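Local atomic coordinates of geranyltranstransferase (Campylobacter jejuni, PDB entry 3NPK), a protein that probably catalyses the condensation of geranyl diphosphate with isopentenyl diphosphate to give farnesyl diphosphate and pyrophosphate, a step of isoprenoid biosynthesis. Residues Ala117-Ser122 against Leu134-Ala139; Ala176-Ala181 against Tyr201-Leu205. All blocks are in the same frame, centred on the assembly; numbering follows the deposited sequence.

Contact 1. Residues Ala117-Ser122 against Leu134-Ala139; sequences AFLVLS and LIKTLA
With CG anti to its carbonyl carbon (chi1 -62°), F118 carries its ring across to helix 128-142, while L138, whose CG lies anti to the backbone N (chi1 -172°), sends CD2 back to meet it. The far end of the ring reaches A139, F118 CZ lying 3.8 Å from A139 CB, and the backbone N of A139 sits at the ring edge, in its plane. Nearer the ring's root, F118 CD1 touches I135 CG2 at 3.9 Å. L121 forks at its end and uses both branches: CD1 packs on I135 CG1 at 3.7 Å and also on L138 CD2, while CD2 meets L134 CB at 3.8 Å. The two segments run nearly antiparallel, at 159°, as successive helices of the all-helical prenyl synthase bundle, and their axes stay 10.6 Å apart, a gap spanned by large side chains. S122 turns its hydroxyl back into its own helix, where OG donates to L119 O (2.9 Å). Helix 59-80 covers the groove from one side, with V65 on L134 and L69 on L138. On the subunit interface, the F118 ring stacks on F118 of the second subunit, and A139 packs on L119 of that same chain.

Contact 2. Residues Ala176-Ala181 against Tyr201-Leu205; sequences ARLIAA and YKLGL
One face of the Y201 ring is covered by A180, whose CB stands 3.5 Å from the ring centroid and 16° off the normal, a CH-pi contact. The methyl is shifted toward the rim, where A180 CB is nearest Y201 CD1, at 3.4 Å. At the hydroxyl end, R177 passes obliquely: its CG lies 3.6 Å from Y201 OH, and the guanidinium plane is turned 58° from the ring. The hydroxyl hydrogen-bonds to N141 OD1 of helix 128-142, which fixes the far end of the ring. Y201 CG is anti to the backbone N, which carries the ring across to A180 and sets that face against CB. The centre of the contact is a close small-residue crossing of two neighbouring helices in the prenyl synthase bundle: G204 CA comes within 3.9 Å of A180 CA, and the axes approach to 7.3 Å at 145°. G204, with no side chain, faces A180 where the backbones come nearest. Beyond it, A180 CB also touches L205 CD2 at 3.7 Å, and the same leucine methyl reaches R177 CG. A176 CB sits against the backbone O of L205, while I179 CG2 lies 3.8 Å from G204 O; I179 also packs on F42 and L46 of helix 42-54.

How the contacts relate
Helices 128-142 and 164-189 join the two contacts directly: T137 CG2 packs on A181 CB at 3.9 Å, and L138 CD1 on L178 CD1 at 4.0 Å. The contact centres are 16 Å apart, and contact 1 closes in sequence before contact 2 opens. N141, further along helix 128-142, adds to this seam by packing on A181. Contact 1 faces the second subunit, whereas no other chain touches the segments of contact 2. The bound pyrophosphate lies closer to contact 2, about 7 Å from the side chain of I179 against about 14 Å from that of L138; I179 also touches R43, a residue of the pyrophosphate pocket.

Contact 1. Residues Ala117-Ser122 against Leu134-Ala139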
ATOM      1  N   ALA A 117       2.187   3.989  -4.784  1.00  8.24           N
ATOM      2  CA  ALA A 117       3.470   3.453  -5.221  1.00  7.96           C
ATOM      3  C   ALA A 117       3.217   2.308  -6.203  1.00  8.72           C
ATOM      4  O   ALA A 117       3.908   2.170  -7.223  1.00  9.48           O
ATOM      5  CB  ALA A 117       4.286   2.955  -4.032  1.00  8.95           C
ATOM      6  N   PHE A 118       2.217   1.489  -5.886  1.00  8.47           N
ATOM      7  CA  PHE A 118       1.889   0.364  -6.750  1.00  8.82           C
ATOM      8  C   PHE A 118       1.181   0.770  -8.035  1.00  9.19           C
ATOM      9  O   PHE A 118       1.396   0.146  -9.079  1.00  9.77           O
ATOM     10  CB  PHE A 118       1.176  -0.726  -5.955  1.00  9.13           C
ATOM     11  CG  PHE A 118       2.038  -1.253  -4.871  1.00  9.25           C
ATOM     12  CD1 PHE A 118       3.085  -2.090  -5.187  1.00 10.08           C
ATOM     13  CD2 PHE A 118       1.921  -0.793  -3.558  1.00  9.09           C
ATOM     14  CE1 PHE A 118       3.953  -2.541  -4.201  1.00 10.06           C
ATOM     15  CE2 PHE A 118       2.793  -1.223  -2.575  1.00  9.83           C
ATOM     16  CZ  PHE A 118       3.818  -2.088  -2.896  1.00 10.02           C
ATOM     17  N   LEU A 119       0.343   1.801  -7.970  1.00  9.90           N
ATOM     18  CA  LEU A 119      -0.251   2.334  -9.193  1.00 10.32           C
ATOM     19  C   LEU A 119       0.840   2.840 -10.140  1.00  9.64           C
ATOM     20  O   LEU A 119       0.846   2.516 -11.326  1.00 10.19           O
ATOM     21  CB  LEU A 119      -1.253   3.455  -8.885  1.00 11.11           C
ATOM     22  CG  LEU A 119      -2.066   3.959 -10.082  1.00 11.50           C
ATOM     23  CD1 LEU A 119      -2.883   2.822 -10.714  1.00 13.22           C
ATOM     24  CD2 LEU A 119      -2.991   5.077  -9.639  1.00 13.57           C
ATOM     25  N   VAL A 120       1.767   3.627  -9.607  1.00  9.02           N
ATOM     26  CA  VAL A 120       2.845   4.183 -10.423  1.00 10.08           C
ATOM     27  C   VAL A 120       3.715   3.069 -10.995  1.00  9.78           C
ATOM     28  O   VAL A 120       4.064   3.076 -12.182  1.00 10.52           O
ATOM     29  CB  VAL A 120       3.696   5.191  -9.618  1.00 12.77           C
ATOM     30  CG1 VAL A 120       5.014   5.491 -10.344  1.00 16.30           C
ATOM     31  CG2 VAL A 120       2.891   6.457  -9.374  1.00 15.54           C
ATOM     32  N   LEU A 121       4.057   2.084 -10.168  1.00  9.53           N
ATOM     33  CA  LEU A 121       4.906   0.999 -10.657  1.00 10.39           C
ATOM     34  C   LEU A 121       4.191   0.239 -11.777  1.00  9.54           C
ATOM     35  O   LEU A 121       4.800  -0.099 -12.814  1.00 11.00           O
ATOM     36  CB  LEU A 121       5.226   0.042  -9.513  1.00 13.47           C
ATOM     37  CG  LEU A 121       6.685  -0.272  -9.276  1.00 18.22           C
ATOM     38  CD1 LEU A 121       6.844  -1.269  -8.105  1.00 15.59           C
ATOM     39  CD2 LEU A 121       7.299  -0.738 -10.567  1.00 20.00           C
ATOM     40  N   SER A 122       2.902  -0.019 -11.592  1.00  9.16           N
ATOM     41  CA  SER A 122       2.163  -0.820 -12.559  1.00  9.69           C
ATOM     42  C   SER A 122       2.006  -0.116 -13.910  1.00 10.12           C
ATOM     43  O   SER A 122       1.792  -0.777 -14.929  1.00 12.02           O
ATOM     44  CB  SER A 122       0.808  -1.247 -11.994  1.00 10.83           C
ATOM     45  OG  SER A 122      -0.102  -0.164 -11.890  1.00 12.93           O
ATOM     46  N   LEU A 134       9.231  -6.288 -10.041  1.00  9.35           N
ATOM     47  CA  LEU A 134       9.446  -5.080  -9.249  1.00  8.14           C
ATOM     48  C   LEU A 134       8.410  -4.929  -8.140  1.00  8.00           C
ATOM     49  O   LEU A 134       8.748  -4.517  -7.029  1.00  9.12           O
ATOM     50  CB  LEU A 134       9.411  -3.838 -10.142  1.00  7.94           C
ATOM     51  CG  LEU A 134      10.548  -3.735 -11.175  1.00  9.08           C
ATOM     52  CD1 LEU A 134      10.274  -2.594 -12.151  1.00 10.22           C
ATOM     53  CD2 LEU A 134      11.875  -3.534 -10.467  1.00  9.76           C
ATOM     54  N   ILE A 135       7.156  -5.233  -8.450  1.00  7.71           N
ATOM     55  CA  ILE A 135       6.087  -5.155  -7.449  1.00  7.15           C
ATOM     56  C   ILE A 135       6.305  -6.187  -6.332  1.00  8.51           C
ATOM     57  O   ILE A 135       6.112  -5.881  -5.151  1.00  8.98           O
ATOM     58  CB  ILE A 135       4.716  -5.292  -8.114  1.00  8.10           C
ATOM     59  CG1 ILE A 135       4.462  -4.022  -8.947  1.00  8.85           C
ATOM     60  CG2 ILE A 135       3.620  -5.523  -7.061  1.00  9.51           C
ATOM     61  CD1 ILE A 135       3.356  -4.162  -9.968  1.00 10.35           C
ATOM     62  N   LYS A 136       6.728  -7.399  -6.698  1.00  8.25           N
ATOM     63  CA  LYS A 136       7.060  -8.398  -5.685  1.00  8.29           C
ATOM     64  C   LYS A 136       8.165  -7.901  -4.778  1.00  8.56           C
ATOM     65  O   LYS A 136       8.085  -8.047  -3.558  1.00  9.98           O
ATOM     66  CB  LYS A 136       7.497  -9.722  -6.326  1.00  9.84           C
ATOM     67  CG  LYS A 136       6.402 -10.470  -7.037  1.00 10.39           C
ATOM     68  CD  LYS A 136       6.945 -11.716  -7.745  1.00 11.75           C
ATOM     69  CE  LYS A 136       5.802 -12.573  -8.281  1.00 13.11           C
ATOM     70  NZ  LYS A 136       6.303 -13.774  -9.014  1.00 14.99           N
ATOM     71  N   THR A 137       9.201  -7.305  -5.361  1.00  8.50           N
ATOM     72  CA  THR A 137      10.328  -6.838  -4.557  1.00  8.42           C
ATOM     73  C   THR A 137       9.912  -5.696  -3.630  1.00  9.29           C
ATOM     74  O   THR A 137      10.252  -5.671  -2.432  1.00  9.90           O
ATOM     75  CB  THR A 137      11.499  -6.414  -5.451  1.00  9.19           C
ATOM     76  OG1 THR A 137      11.913  -7.560  -6.216  1.00  9.88           O
ATOM     77  CG2 THR A 137      12.680  -5.916  -4.617  1.00 10.72           C
ATOM     78  N   LEU A 138       9.172  -4.742  -4.176  1.00  8.37           N
ATOM     79  CA  LEU A 138       8.773  -3.605  -3.351  1.00  8.63           C
ATOM     80  C   LEU A 138       7.806  -4.013  -2.247  1.00  8.24           C
ATOM     81  O   LEU A 138       7.970  -3.596  -1.094  1.00  8.62           O
ATOM     82  CB  LEU A 138       8.141  -2.510  -4.201  1.00  8.40           C
ATOM     83  CG  LEU A 138       7.866  -1.191  -3.467  1.00  9.35           C
ATOM     84  CD1 LEU A 138       9.157  -0.583  -2.919  1.00 10.68           C
ATOM     85  CD2 LEU A 138       7.189  -0.216  -4.445  1.00 11.13           C
ATOM     86  N   ALA A 139       6.788  -4.806  -2.577  1.00  7.10           N
ATOM     87  CA  ALA A 139       5.778  -5.152  -1.566  1.00  7.12           C
ATOM     88  C   ALA A 139       6.345  -6.070  -0.476  1.00  9.14           C
ATOM     89  O   ALA A 139       5.932  -5.999   0.680  1.00  9.37           O
ATOM     90  CB  ALA A 139       4.543  -5.789  -2.210  1.00  8.75           C
TER

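Contact 2. Residues Ala176-Ala181 against Tyr201-Leu205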
ATOM      1  N   ALA A 176      17.067  -1.549   6.346  1.00  9.44           N
ATOM      2  CA  ALA A 176      18.008  -2.125   5.381  1.00  9.23           C
ATOM      3  C   ALA A 176      17.301  -2.803   4.211  1.00  8.90           C
ATOM      4  O   ALA A 176      17.780  -2.746   3.086  1.00  9.55           O
ATOM      5  CB  ALA A 176      18.971  -3.102   6.044  1.00 10.28           C
ATOM      6  N   ARG A 177      16.169  -3.455   4.466  1.00  9.42           N
ATOM      7  CA  ARG A 177      15.524  -4.194   3.386  1.00  9.29           C
ATOM      8  C   ARG A 177      15.044  -3.291   2.254  1.00  9.75           C
ATOM      9  O   ARG A 177      15.147  -3.661   1.096  1.00 10.29           O
ATOM     10  CB  ARG A 177      14.423  -5.133   3.903  1.00 10.67           C
ATOM     11  CG  ARG A 177      15.022  -6.461   4.429  1.00 12.50           C
ATOM     12  CD  ARG A 177      13.990  -7.520   4.755  1.00 14.37           C
ATOM     13  NE  ARG A 177      14.654  -8.728   5.237  1.00 14.55           N
ATOM     14  CZ  ARG A 177      14.061  -9.903   5.423  1.00 17.69           C
ATOM     15  NH1 ARG A 177      12.767 -10.054   5.186  1.00 17.93           N
ATOM     16  NH2 ARG A 177      14.781 -10.932   5.842  1.00 19.50           N
ATOM     17  N   LEU A 178      14.546  -2.098   2.577  1.00  9.56           N
ATOM     18  CA  LEU A 178      14.098  -1.178   1.530  1.00  9.83           C
ATOM     19  C   LEU A 178      15.280  -0.605   0.724  1.00  9.89           C
ATOM     20  O   LEU A 178      15.165  -0.386  -0.488  1.00 10.48           O
ATOM     21  CB  LEU A 178      13.236  -0.051   2.117  1.00 10.30           C
ATOM     22  CG  LEU A 178      12.505   0.795   1.058  1.00 10.21           C
ATOM     23  CD1 LEU A 178      11.561  -0.042   0.229  1.00 11.59           C
ATOM     24  CD2 LEU A 178      11.754   1.948   1.704  1.00 11.29           C
ATOM     25  N   ILE A 179      16.417  -0.375   1.388  1.00  9.28           N
ATOM     26  CA  ILE A 179      17.648   0.035   0.700  1.00  9.15           C
ATOM     27  C   ILE A 179      18.139  -1.073  -0.244  1.00  8.85           C
ATOM     28  O   ILE A 179      18.455  -0.822  -1.419  1.00 10.57           O
ATOM     29  CB  ILE A 179      18.739   0.449   1.721  1.00  9.99           C
ATOM     30  CG1 ILE A 179      18.323   1.762   2.396  1.00 10.93           C
ATOM     31  CG2 ILE A 179      20.098   0.597   1.057  1.00 10.08           C
ATOM     32  CD1 ILE A 179      19.070   2.088   3.662  1.00 11.29           C
ATOM     33  N   ALA A 180      18.176  -2.300   0.257  1.00  9.05           N
ATOM     34  CA  ALA A 180      18.509  -3.459  -0.579  1.00  8.76           C
ATOM     35  C   ALA A 180      17.530  -3.596  -1.753  1.00  8.69           C
ATOM     36  O   ALA A 180      17.922  -3.898  -2.895  1.00  9.65           O
ATOM     37  CB  ALA A 180      18.507  -4.740   0.272  1.00  9.21           C
ATOM     38  N   ALA A 181      16.251  -3.369  -1.482  1.00  8.97           N
ATOM     39  CA  ALA A 181      15.242  -3.453  -2.539  1.00  9.02           C
ATOM     40  C   ALA A 181      15.493  -2.426  -3.644  1.00  8.55           C
ATOM     41  O   ALA A 181      15.306  -2.718  -4.814  1.00 10.43           O
ATOM     42  CB  ALA A 181      13.836  -3.266  -1.959  1.00  9.82           C
ATOM     43  N   TYR A 201      21.676  -7.054  -3.670  1.00 10.50           N
ATOM     44  CA  TYR A 201      20.721  -6.959  -2.563  1.00 11.41           C
ATOM     45  C   TYR A 201      21.444  -7.109  -1.219  1.00 11.52           C
ATOM     46  O   TYR A 201      21.225  -6.334  -0.290  1.00 11.59           O
ATOM     47  CB  TYR A 201      19.635  -8.015  -2.721  1.00 10.20           C
ATOM     48  CG  TYR A 201      18.557  -7.990  -1.661  1.00 10.33           C
ATOM     49  CD1 TYR A 201      17.399  -7.237  -1.827  1.00  9.41           C
ATOM     50  CD2 TYR A 201      18.694  -8.733  -0.497  1.00 11.62           C
ATOM     51  CE1 TYR A 201      16.396  -7.238  -0.859  1.00  9.99           C
ATOM     52  CE2 TYR A 201      17.704  -8.736   0.478  1.00 10.38           C
ATOM     53  CZ  TYR A 201      16.561  -7.984   0.293  1.00  9.47           C
ATOM     54  OH  TYR A 201      15.576  -7.986   1.248  1.00 10.94           O
ATOM     55  N   LYS A 202      22.329  -8.097  -1.125  1.00 11.92           N
ATOM     56  CA  LYS A 202      23.075  -8.313   0.114  1.00 12.91           C
ATOM     57  C   LYS A 202      23.974  -7.130   0.462  1.00 12.73           C
ATOM     58  O   LYS A 202      24.138  -6.790   1.635  1.00 13.62           O
ATOM     59  CB  LYS A 202      23.882  -9.603   0.028  1.00 15.49           C
ATOM     60  CG  LYS A 202      23.013 -10.831   0.060  1.00 19.76           C
ATOM     61  CD  LYS A 202      23.867 -12.084   0.044  1.00 25.02           C
ATOM     62  CE  LYS A 202      23.031 -13.332   0.295  1.00 29.57           C
ATOM     63  NZ  LYS A 202      23.837 -14.429   0.912  1.00 32.58           N
ATOM     64  N   LEU A 203      24.531  -6.471  -0.548  1.00 12.74           N
ATOM     65  CA  LEU A 203      25.307  -5.257  -0.301  1.00 12.73           C
ATOM     66  C   LEU A 203      24.411  -4.160   0.275  1.00 11.69           C
ATOM     67  O   LEU A 203      24.796  -3.469   1.224  1.00 13.05           O
ATOM     68  CB  LEU A 203      25.986  -4.783  -1.582  1.00 14.73           C
ATOM     69  CG  LEU A 203      26.619  -3.391  -1.550  1.00 16.16           C
ATOM     70  CD1 LEU A 203      27.779  -3.334  -0.549  1.00 16.71           C
ATOM     71  CD2 LEU A 203      27.112  -2.992  -2.955  1.00 18.34           C
ATOM     72  N   GLY A 204      23.208  -4.012  -0.275  1.00 11.34           N
ATOM     73  CA  GLY A 204      22.251  -3.066   0.294  1.00 11.63           C
ATOM     74  C   GLY A 204      21.945  -3.331   1.765  1.00 10.92           C
ATOM     75  O   GLY A 204      21.859  -2.395   2.566  1.00 12.54           O
ATOM     76  N   LEU A 205      21.800  -4.604   2.136  1.00 11.52           N
ATOM     77  CA  LEU A 205      21.529  -4.948   3.538  1.00 11.40           C
ATOM     78  C   LEU A 205      22.676  -4.486   4.418  1.00 12.14           C
ATOM     79  O   LEU A 205      22.465  -3.970   5.523  1.00 13.60           O
ATOM     80  CB  LEU A 205      21.364  -6.453   3.704  1.00 12.17           C
ATOM     81  CG  LEU A 205      20.152  -7.091   3.044  1.00 11.57           C
ATOM     82  CD1 LEU A 205      20.206  -8.595   3.304  1.00 13.89           C
ATOM     83  CD2 LEU A 205      18.815  -6.473   3.535  1.00 12.55           C
TER